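Local coordinates for protein putative Acetyltransferase from the GNAT family (Novosphingobium aromaticivorans DSM 12444, PDB 3EC4) that probably transfers an acyl group to a substrate that is not known, at residues P83-A89 with P193-A199; N14-Q20 with R150-P155; F96-I101 with R177-K181. All blocks are in the same frame, centred on the assembly; numbering follows the deposited sequence.

Contact 1. Residues P83-A89 with P193-A199; sequences PLLQMIA and PYLHSYA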
loop_
_atom_site.group_PDB
_atom_site.type_symbol
_atom_site.label_atom_id
_atom_site.label_comp_id
_atom_site.label_asym_id
_atom_site.label_seq_id
_atom_site.Cartn_x
_atom_site.Cartn_y
_atom_site.Cartn_z
ATOM N N PRO A 83 -13.946 0.800 4.232
ATOM C CA PRO A 83 -13.969 -0.641 4.201
ATOM C C PRO A 83 -13.072 -1.167 3.078
ATOM O O PRO A 83 -13.163 -0.731 1.912
ATOM C CB PRO A 83 -15.438 -0.966 3.932
ATOM C CG PRO A 83 -16.174 0.286 4.444
ATOM C CD PRO A 83 -15.277 1.374 3.999
ATOM N N LEU A 84 -12.239 -2.123 3.442
ATOM C CA LEU A 84 -11.337 -2.796 2.486
ATOM C C LEU A 84 -11.623 -4.280 2.361
ATOM O O LEU A 84 -12.126 -4.919 3.294
ATOM C CB LEU A 84 -9.874 -2.651 2.924
ATOM C CG LEU A 84 -9.399 -1.254 3.240
ATOM C CD1 LEU A 84 -7.932 -1.296 3.756
ATOM C CD2 LEU A 84 -9.567 -0.297 2.023
ATOM N N LEU A 85 -11.200 -4.852 1.227
ATOM C CA LEU A 85 -11.152 -6.298 1.077
ATOM C C LEU A 85 -9.677 -6.602 0.946
ATOM O O LEU A 85 -9.024 -6.096 0.021
ATOM C CB LEU A 85 -11.929 -6.779 -0.159
ATOM C CG LEU A 85 -11.862 -8.307 -0.401
ATOM C CD1 LEU A 85 -12.493 -9.131 0.746
ATOM C CD2 LEU A 85 -12.439 -8.708 -1.745
ATOM N N GLN A 86 -9.151 -7.368 1.884
ATOM C CA GLN A 86 -7.759 -7.836 1.772
ATOM C C GLN A 86 -7.685 -9.138 0.996
ATOM O O GLN A 86 -8.454 -10.061 1.266
ATOM C CB GLN A 86 -7.163 -8.002 3.170
ATOM C CG GLN A 86 -5.692 -8.343 3.160
ATOM C CD GLN A 86 -5.203 -8.641 4.575
ATOM O OE1 GLN A 86 -5.339 -9.759 5.034
ATOM N NE2 GLN A 86 -4.694 -7.638 5.269
HETATM N N MSE A 87 -6.752 -9.220 0.037
HETATM C CA MSE A 87 -6.621 -10.353 -0.900
HETATM C C MSE A 87 -5.206 -10.911 -0.920
HETATM O O MSE A 87 -4.264 -10.186 -0.679
HETATM C CB MSE A 87 -7.044 -9.946 -2.330
HETATM C CG MSE A 87 -8.377 -9.281 -2.339
HETATM SE SE MSE A 87 -9.058 -8.861 -4.066
HETATM C CE MSE A 87 -9.633 -10.625 -4.633
ATOM N N ILE A 88 -5.091 -12.209 -1.172
ATOM C CA ILE A 88 -3.826 -12.916 -1.141
ATOM C C ILE A 88 -3.659 -13.728 -2.402
ATOM O O ILE A 88 -4.613 -14.331 -2.888
ATOM C CB ILE A 88 -3.713 -13.770 0.173
ATOM C CG1 ILE A 88 -2.290 -14.274 0.429
ATOM C CG2 ILE A 88 -4.693 -14.910 0.191
ATOM C CD1 ILE A 88 -2.134 -14.886 1.876
ATOM N N ALA A 89 -2.436 -13.772 -2.912
ATOM C CA ALA A 89 -2.141 -14.604 -4.072
ATOM C C ALA A 89 -1.205 -15.735 -3.653
ATOM O O ALA A 89 -0.005 -15.654 -3.888
ATOM C CB ALA A 89 -1.533 -13.770 -5.229
ATOM N N PRO A 193 2.279 -12.542 -2.497
ATOM C CA PRO A 193 1.641 -11.254 -2.692
ATOM C C PRO A 193 0.341 -11.148 -1.953
ATOM O O PRO A 193 -0.396 -12.126 -1.855
ATOM C CB PRO A 193 1.375 -11.193 -4.217
ATOM C CG PRO A 193 2.269 -12.247 -4.814
ATOM C CD PRO A 193 2.368 -13.299 -3.773
ATOM N N TYR A 194 0.072 -9.956 -1.448
ATOM C CA TYR A 194 -1.254 -9.571 -0.949
ATOM C C TYR A 194 -1.530 -8.120 -1.315
ATOM O O TYR A 194 -0.622 -7.367 -1.671
ATOM C CB TYR A 194 -1.333 -9.794 0.566
ATOM C CG TYR A 194 -0.729 -8.693 1.379
ATOM C CD1 TYR A 194 0.637 -8.634 1.590
ATOM C CD2 TYR A 194 -1.532 -7.755 1.990
ATOM C CE1 TYR A 194 1.192 -7.593 2.343
ATOM C CE2 TYR A 194 -1.009 -6.757 2.739
ATOM C CZ TYR A 194 0.372 -6.679 2.911
ATOM O OH TYR A 194 0.901 -5.664 3.677
ATOM N N LEU A 195 -2.786 -7.703 -1.204
ATOM C CA LEU A 195 -3.156 -6.336 -1.468
ATOM C C LEU A 195 -4.450 -6.038 -0.786
ATOM O O LEU A 195 -5.121 -6.922 -0.296
ATOM C CB LEU A 195 -3.265 -6.066 -2.970
ATOM C CG LEU A 195 -4.262 -6.929 -3.778
ATOM C CD1 LEU A 195 -5.699 -6.442 -3.598
ATOM C CD2 LEU A 195 -3.886 -6.998 -5.278
ATOM N N HIS A 196 -4.767 -4.765 -0.717
ATOM C CA HIS A 196 -6.081 -4.311 -0.296
ATOM C C HIS A 196 -6.765 -3.626 -1.453
ATOM O O HIS A 196 -6.121 -2.863 -2.196
ATOM C CB HIS A 196 -5.999 -3.306 0.872
ATOM C CG HIS A 196 -5.421 -3.881 2.132
ATOM N ND1 HIS A 196 -4.104 -3.708 2.492
ATOM C CD2 HIS A 196 -5.973 -4.663 3.099
ATOM C CE1 HIS A 196 -3.870 -4.344 3.629
ATOM N NE2 HIS A 196 -4.992 -4.917 4.023
ATOM N N SER A 197 -8.062 -3.870 -1.605
ATOM C CA SER A 197 -8.918 -3.059 -2.464
ATOM C C SER A 197 -9.912 -2.351 -1.576
ATOM O O SER A 197 -10.272 -2.904 -0.577
ATOM C CB SER A 197 -9.702 -3.965 -3.394
ATOM O OG SER A 197 -10.508 -3.237 -4.323
ATOM N N TYR A 198 -10.465 -1.231 -2.023
ATOM C CA TYR A 198 -11.687 -0.747 -1.420
ATOM C C TYR A 198 -12.717 -1.844 -1.627
ATOM O O TYR A 198 -12.738 -2.458 -2.706
ATOM C CB TYR A 198 -12.152 0.566 -2.055
ATOM C CG TYR A 198 -11.265 1.719 -1.705
ATOM C CD1 TYR A 198 -11.427 2.372 -0.487
ATOM C CD2 TYR A 198 -10.224 2.116 -2.522
ATOM C CE1 TYR A 198 -10.641 3.404 -0.126
ATOM C CE2 TYR A 198 -9.398 3.192 -2.152
ATOM C CZ TYR A 198 -9.613 3.809 -0.938
ATOM O OH TYR A 198 -8.856 4.879 -0.524
ATOM N N ALA A 199 -13.546 -2.111 -0.604
ATOM C CA ALA A 199 -14.576 -3.155 -0.703
ATOM C C ALA A 199 -15.582 -2.798 -1.771
ATOM O O ALA A 199 -16.221 -3.681 -2.373
ATOM C CB ALA A 199 -15.283 -3.358 0.629
#
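Leu85 and Ser197 form one hydrogen-bonded pair of an antiparallel ladder and Met87 and Leu195 the next, with short segment axes 4.5 Å apart. In the buried middle Met87 N reaches Leu195 O at 2.8 Å, and the bonding continues to Ala89 N, held by Pro193 O. Gln86 and His196 run side by side on one face. Gln86 NE2 donates to His196 NE2 at 3.0 Å, the imidazole nitrogen lying in the amide plane although the amide nitrogen lies 34° out of the ring plane. CG anti to the backbone N (chi1 -174°) carries the extended glutamine along the imidazole, Gln86 CG 3.6 Å from His196 NE2; Arg216 binds Gln86 OE1 and Leu8 O accepts from NE2. A leucine in place of His196 would probably cost the Gln86 amide this acceptor and the flat ring beside its chain, leaving Leu8 O and Arg216 to hold it. Toward the exposed end the packing thins: Pro83 CB meets Ala199 CB at 4.1 Å, and Ala199 N still binds Pro83 O, from above the carbonyl plane. On the opposite face, helix 202-210 covers Leu85, Met87, Leu195 and Ser197, while strands 214-226 and 157-165 flank the pair within the mixed sheet.

Contact 2. Residues N14-Q20 with R150-P155; sequences NSLGGPQ and RMRPAP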
loop_
_atom_site.group_PDB
_atom_site.type_symbol
_atom_site.label_atom_id
_atom_site.label_comp_id
_atom_site.label_asym_id
_atom_site.label_seq_id
_atom_site.Cartn_x
_atom_site.Cartn_y
_atom_site.Cartn_z
ATOM N N ASN A 14 2.599 -4.988 12.052
ATOM C CA ASN A 14 3.493 -6.108 11.894
ATOM C C ASN A 14 4.674 -5.811 10.961
ATOM O O ASN A 14 5.788 -6.241 11.229
ATOM C CB ASN A 14 2.703 -7.307 11.476
ATOM C CG ASN A 14 1.873 -7.867 12.609
ATOM O OD1 ASN A 14 2.208 -7.718 13.806
ATOM N ND2 ASN A 14 0.818 -8.547 12.254
ATOM N N SER A 15 4.424 -5.032 9.915
ATOM C CA SER A 15 5.527 -4.647 9.003
ATOM C C SER A 15 6.544 -3.783 9.738
ATOM O O SER A 15 7.738 -3.990 9.613
ATOM C CB SER A 15 5.000 -3.947 7.731
ATOM O OG SER A 15 4.336 -2.732 8.012
ATOM N N LEU A 16 6.056 -2.817 10.507
ATOM C CA LEU A 16 6.932 -1.885 11.228
ATOM C C LEU A 16 7.646 -2.480 12.441
ATOM O O LEU A 16 8.662 -1.945 12.889
ATOM C CB LEU A 16 6.148 -0.634 11.643
ATOM C CG LEU A 16 5.621 0.243 10.516
ATOM C CD1 LEU A 16 4.744 1.383 11.110
ATOM C CD2 LEU A 16 6.818 0.780 9.685
ATOM N N GLY A 17 7.127 -3.587 12.966
ATOM C CA GLY A 17 7.833 -4.375 13.969
ATOM C C GLY A 17 8.650 -5.524 13.419
ATOM O O GLY A 17 9.475 -6.096 14.145
ATOM N N GLY A 18 8.463 -5.810 12.132
ATOM C CA GLY A 18 9.076 -6.938 11.444
ATOM C C GLY A 18 10.045 -6.508 10.379
ATOM O O GLY A 18 10.915 -5.715 10.675
ATOM N N PRO A 19 9.912 -7.051 9.136
ATOM C CA PRO A 19 10.863 -6.744 8.075
ATOM C C PRO A 19 11.172 -5.247 7.872
ATOM O O PRO A 19 12.290 -4.919 7.549
ATOM C CB PRO A 19 10.225 -7.376 6.818
ATOM C CG PRO A 19 9.356 -8.424 7.323
ATOM C CD PRO A 19 8.891 -8.028 8.701
ATOM N N GLN A 20 10.187 -4.346 8.096
ATOM C CA GLN A 20 10.413 -2.912 7.882
ATOM C C GLN A 20 10.622 -2.082 9.156
ATOM O O GLN A 20 10.294 -0.883 9.232
ATOM C CB GLN A 20 9.273 -2.373 6.971
ATOM C CG GLN A 20 9.457 -2.882 5.574
ATOM C CD GLN A 20 8.184 -2.867 4.763
ATOM O OE1 GLN A 20 7.088 -2.911 5.326
ATOM N NE2 GLN A 20 8.308 -2.863 3.445
ATOM N N ARG A 150 4.992 -2.480 -1.419
ATOM C CA ARG A 150 4.902 -1.676 -0.204
ATOM C C ARG A 150 5.152 -2.485 1.069
ATOM O O ARG A 150 6.298 -2.891 1.301
ATOM C CB ARG A 150 3.602 -0.873 -0.217
ATOM C CG ARG A 150 3.545 0.296 0.721
ATOM C CD ARG A 150 2.311 1.141 0.509
ATOM N NE ARG A 150 1.094 0.470 0.891
ATOM C CZ ARG A 150 -0.124 1.006 0.774
ATOM N NH1 ARG A 150 -0.326 2.238 0.293
ATOM N NH2 ARG A 150 -1.165 0.308 1.125
HETATM N N MSE A 151 4.139 -2.705 1.915
HETATM C CA MSE A 151 4.383 -3.267 3.249
HETATM C C MSE A 151 4.783 -4.742 3.211
HETATM O O MSE A 151 4.414 -5.513 2.297
HETATM C CB MSE A 151 3.165 -3.099 4.172
HETATM C CG MSE A 151 2.725 -1.694 4.301
HETATM SE SE MSE A 151 1.369 -1.478 5.660
HETATM C CE MSE A 151 0.309 -0.126 4.715
ATOM N N ARG A 152 5.550 -5.131 4.218
ATOM C CA ARG A 152 6.001 -6.504 4.363
ATOM C C ARG A 152 5.775 -6.946 5.803
ATOM O O ARG A 152 6.655 -6.819 6.616
ATOM C CB ARG A 152 7.474 -6.620 3.997
ATOM C CG ARG A 152 7.715 -6.363 2.503
ATOM C CD ARG A 152 9.167 -6.209 2.180
ATOM N NE ARG A 152 9.319 -5.920 0.772
ATOM C CZ ARG A 152 9.387 -6.825 -0.187
ATOM N NH1 ARG A 152 9.450 -8.113 0.105
ATOM N NH2 ARG A 152 9.461 -6.425 -1.457
ATOM N N PRO A 153 4.547 -7.421 6.113
ATOM C CA PRO A 153 4.151 -7.788 7.473
ATOM C C PRO A 153 4.907 -8.975 8.109
ATOM O O PRO A 153 4.901 -9.127 9.320
ATOM C CB PRO A 153 2.650 -8.062 7.332
ATOM C CG PRO A 153 2.222 -7.245 6.118
ATOM C CD PRO A 153 3.405 -7.484 5.183
ATOM N N ALA A 154 5.489 -9.812 7.261
ATOM C CA ALA A 154 6.387 -10.881 7.626
ATOM C C ALA A 154 7.337 -11.151 6.448
ATOM O O ALA A 154 7.048 -10.750 5.306
ATOM C CB ALA A 154 5.605 -12.154 8.004
ATOM N N PRO A 155 8.481 -11.812 6.704
ATOM C CA PRO A 155 9.437 -12.040 5.623
ATOM C C PRO A 155 8.864 -12.632 4.333
ATOM O O PRO A 155 9.320 -12.255 3.256
ATOM C CB PRO A 155 10.477 -12.960 6.267
ATOM C CG PRO A 155 10.455 -12.515 7.710
ATOM C CD PRO A 155 8.975 -12.356 7.974
#
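The backbone carbonyl of Arg150 opens the contact by accepting a hydrogen bond from Gln20 NE2 at 2.9 Å, and the oxygen lies in the plane of the glutamine amide. The Arg150 side chain leads away, to a salt bridge with Glu159. At Met151, a selenomethionine, CB and SE both stand 4.0 Å from Ser15 OG, a hydroxyl bonded within its own helix to Pro11 O. Arg152 N then donates to Gln20 OE1 at 2.9 Å, approaching from above the amide plane with an N-H...O angle of 145°. Both ends of the Gln20 amide are therefore held by backbone on either side of Met151, which fixes its rotation. The aliphatic part of Arg152 crosses this amide at about a right angle, CG lying 3.7 Å from Gln20 NE2, and its guanidinium goes on to Glu149 and Glu191. Arg152 O lies against the Pro19 ring, 3.2 Å from Pro19 CG, and also receives a CA-H...O contact from Ser15. Farther along, Pro153 O meets Asn14 CB, and Pro155 CD closes on Pro19 CG at 4.0 Å near the surface. The whole places the C-terminal end of helix 11-17 and the turn after it against the connection between strands 142-149 and 157-165, with Tyr194 of strand 192-198 touching Met151 and Pro153.

Contact 3. Residues F96-I101 with R177-K181; sequences FDDPGI and RLIRK
Phe96 CA lies 7.4 Å from Arg180 CA and Asp98 CA 7.7 Å from Arg177 CA, and the type I turn from Asp98 to Ile101 brings the loop alongside the helical segment. Arg177 grips Asp98 side-on in a salt bridge. Arg177 NE donates to Asp98 OD2 at 2.8 Å in an almost straight bond of 177°, and Arg177 NH2 to Asp98 OD1 at 2.9 Å, each oxygen using its syn lone pair. Carboxylate and guanidinium are nearly coplanar, which favours this two-pronged pairing, and the bend of the arginine chain at chi3 (62°) turns its NE edge to the acid. A water between Asp98 OD2 and Arg177 O adds a second link to the helix. Next to this pair, the guanidinium of Arg180 lies flat on Phe96, centres 4.0 Å apart and planes at 10°, in a cation-pi stack. Arg180 CD also sits over the same ring face, 3.6 Å from the centroid, so the contact combines CH-pi packing with the charged group. Ile101 provides the apolar side: its CG2 meets Leu178 CD2 at 3.7 Å and Lys181 CG at 3.6 Å, while Tyr135 and Val137 of strand 134-139 touch it from beyond. The Lys181 chain runs antiparallel to that of Ile101, and its NZ gives a hydrogen bond to a water that donates to both Asp98 O and Ile101 O. Together these contacts fasten a surface loop to helix 174-188 by charge pairing outside and apolar packing inside. In the GNAT fold, a helix in this position, following the central strand 157-165 and leading to strand 192-198, packs against the sheet; here the loop preceding strand 102-103 lies along that helix.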
loop_
_atom_site.group_PDB
_atom_site.type_symbol
_atom_site.label_atom_id
_atom_site.label_comp_id
_atom_site.label_asym_id
_atom_site.label_seq_id
_atom_site.Cartn_x
_atom_site.Cartn_y
_atom_site.Cartn_z
ATOM N N PHE A 96 4.847 -15.110 -17.242
ATOM C CA PHE A 96 4.366 -14.185 -18.263
ATOM C C PHE A 96 5.522 -13.230 -18.533
ATOM O O PHE A 96 5.847 -12.401 -17.668
ATOM C CB PHE A 96 3.159 -13.461 -17.708
ATOM C CG PHE A 96 2.390 -12.639 -18.710
ATOM C CD1 PHE A 96 2.697 -11.299 -18.904
ATOM C CD2 PHE A 96 1.303 -13.177 -19.374
ATOM C CE1 PHE A 96 1.950 -10.504 -19.754
ATOM C CE2 PHE A 96 0.547 -12.398 -20.232
ATOM C CZ PHE A 96 0.891 -11.054 -20.447
ATOM N N ASP A 97 6.159 -13.403 -19.695
ATOM C CA ASP A 97 7.300 -12.620 -20.136
ATOM C C ASP A 97 6.795 -11.391 -20.844
ATOM O O ASP A 97 6.137 -11.494 -21.884
ATOM C CB ASP A 97 8.177 -13.474 -21.047
ATOM C CG ASP A 97 9.444 -12.767 -21.532
ATOM O OD1 ASP A 97 9.823 -11.742 -20.971
ATOM O OD2 ASP A 97 10.091 -13.293 -22.467
ATOM N N ASP A 98 7.125 -10.218 -20.302
ATOM C CA ASP A 98 6.579 -8.965 -20.811
ATOM C C ASP A 98 7.689 -7.907 -20.872
ATOM O O ASP A 98 7.877 -7.162 -19.934
ATOM C CB ASP A 98 5.455 -8.521 -19.863
ATOM C CG ASP A 98 4.576 -7.427 -20.441
ATOM O OD1 ASP A 98 4.951 -6.776 -21.446
ATOM O OD2 ASP A 98 3.513 -7.213 -19.847
ATOM N N PRO A 99 8.477 -7.893 -21.960
ATOM C CA PRO A 99 9.618 -6.974 -21.984
ATOM C C PRO A 99 9.270 -5.485 -22.073
ATOM O O PRO A 99 10.134 -4.657 -21.773
ATOM C CB PRO A 99 10.403 -7.422 -23.217
ATOM C CG PRO A 99 9.787 -8.677 -23.672
ATOM C CD PRO A 99 8.410 -8.710 -23.179
ATOM N N GLY A 100 8.040 -5.144 -22.436
ATOM C CA GLY A 100 7.558 -3.763 -22.380
ATOM C C GLY A 100 7.464 -3.180 -20.960
ATOM O O GLY A 100 7.286 -1.961 -20.787
ATOM N N ILE A 101 7.561 -4.023 -19.938
ATOM C CA ILE A 101 7.534 -3.520 -18.561
ATOM C C ILE A 101 8.979 -3.233 -18.160
ATOM O O ILE A 101 9.847 -4.121 -18.274
ATOM C CB ILE A 101 6.894 -4.522 -17.587
ATOM C CG1 ILE A 101 5.540 -5.012 -18.081
ATOM C CG2 ILE A 101 6.770 -3.912 -16.154
ATOM C CD1 ILE A 101 4.600 -3.908 -18.448
ATOM N N ARG A 177 -0.867 -6.005 -16.531
ATOM C CA ARG A 177 0.499 -6.362 -16.887
ATOM C C ARG A 177 1.525 -5.939 -15.834
ATOM O O ARG A 177 2.431 -6.695 -15.512
ATOM C CB ARG A 177 0.857 -5.826 -18.254
ATOM C CG ARG A 177 0.100 -6.514 -19.386
ATOM C CD ARG A 177 0.176 -5.687 -20.619
ATOM N NE ARG A 177 1.559 -5.529 -21.054
ATOM C CZ ARG A 177 1.953 -4.623 -21.934
ATOM N NH1 ARG A 177 1.078 -3.820 -22.540
ATOM N NH2 ARG A 177 3.230 -4.536 -22.229
ATOM N N LEU A 178 1.345 -4.762 -15.248
ATOM C CA LEU A 178 2.221 -4.285 -14.167
ATOM C C LEU A 178 2.092 -5.120 -12.884
ATOM O O LEU A 178 3.110 -5.460 -12.255
ATOM C CB LEU A 178 1.928 -2.813 -13.890
ATOM C CG LEU A 178 2.524 -1.910 -15.002
ATOM C CD1 LEU A 178 1.897 -0.531 -15.095
ATOM C CD2 LEU A 178 4.080 -1.776 -14.791
ATOM N N ILE A 179 0.860 -5.433 -12.482
ATOM C CA ILE A 179 0.667 -6.344 -11.350
ATOM C C ILE A 179 1.379 -7.691 -11.601
ATOM O O ILE A 179 2.056 -8.223 -10.721
ATOM C CB ILE A 179 -0.832 -6.528 -11.016
ATOM C CG1 ILE A 179 -1.415 -5.204 -10.507
ATOM C CG2 ILE A 179 -0.997 -7.670 -9.953
ATOM C CD1 ILE A 179 -2.935 -5.029 -10.599
ATOM N N ARG A 180 1.215 -8.254 -12.786
ATOM C CA ARG A 180 1.929 -9.493 -13.137
ATOM C C ARG A 180 3.426 -9.373 -12.897
ATOM O O ARG A 180 4.042 -10.291 -12.374
ATOM C CB ARG A 180 1.719 -9.872 -14.596
ATOM C CG ARG A 180 0.306 -10.403 -14.956
ATOM C CD ARG A 180 0.257 -10.650 -16.432
ATOM N NE ARG A 180 -0.963 -11.227 -16.997
ATOM C CZ ARG A 180 -1.264 -12.523 -16.949
ATOM N NH1 ARG A 180 -0.476 -13.371 -16.325
ATOM N NH2 ARG A 180 -2.371 -12.974 -17.526
ATOM N N LYS A 181 4.019 -8.273 -13.324
ATOM C CA LYS A 181 5.458 -8.096 -13.173
ATOM C C LYS A 181 5.848 -8.011 -11.704
ATOM O O LYS A 181 6.785 -8.651 -11.239
ATOM C CB LYS A 181 5.915 -6.854 -13.905
ATOM C CG LYS A 181 7.432 -6.707 -13.922
ATOM C CD LYS A 181 8.143 -7.770 -14.728
ATOM C CE LYS A 181 9.629 -7.475 -14.757
ATOM N NZ LYS A 181 10.368 -8.490 -15.459
HETATM O O HOH W 1 3.545 -8.274 -17.349
HETATM O O HOH W 2 8.264 -9.848 -17.668
HETATM O O HOH W 3 9.930 -7.073 -18.087
#

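How the contacts relate
Contact 1 is the buried one, a strand pair inside the mixed sheet, and it relies on regular backbone bonding with one polar side-chain pair. Contacts 2 and 3 are partly buried and each bring a loop against a helix or its end, but by different means: backbone groups holding a glutamine amide in contact 2, charged side chains, an aromatic ring and bridging waters in contact 3. Contacts 1 and 2 meet directly, since Tyr194 OH packs against Pro153 CG at 3.2 Å. Contact 3 stands apart, about 21 Å from contact 1 between centres, yet its helix 174-188 is followed in the chain by strand 192-198 of contact 1.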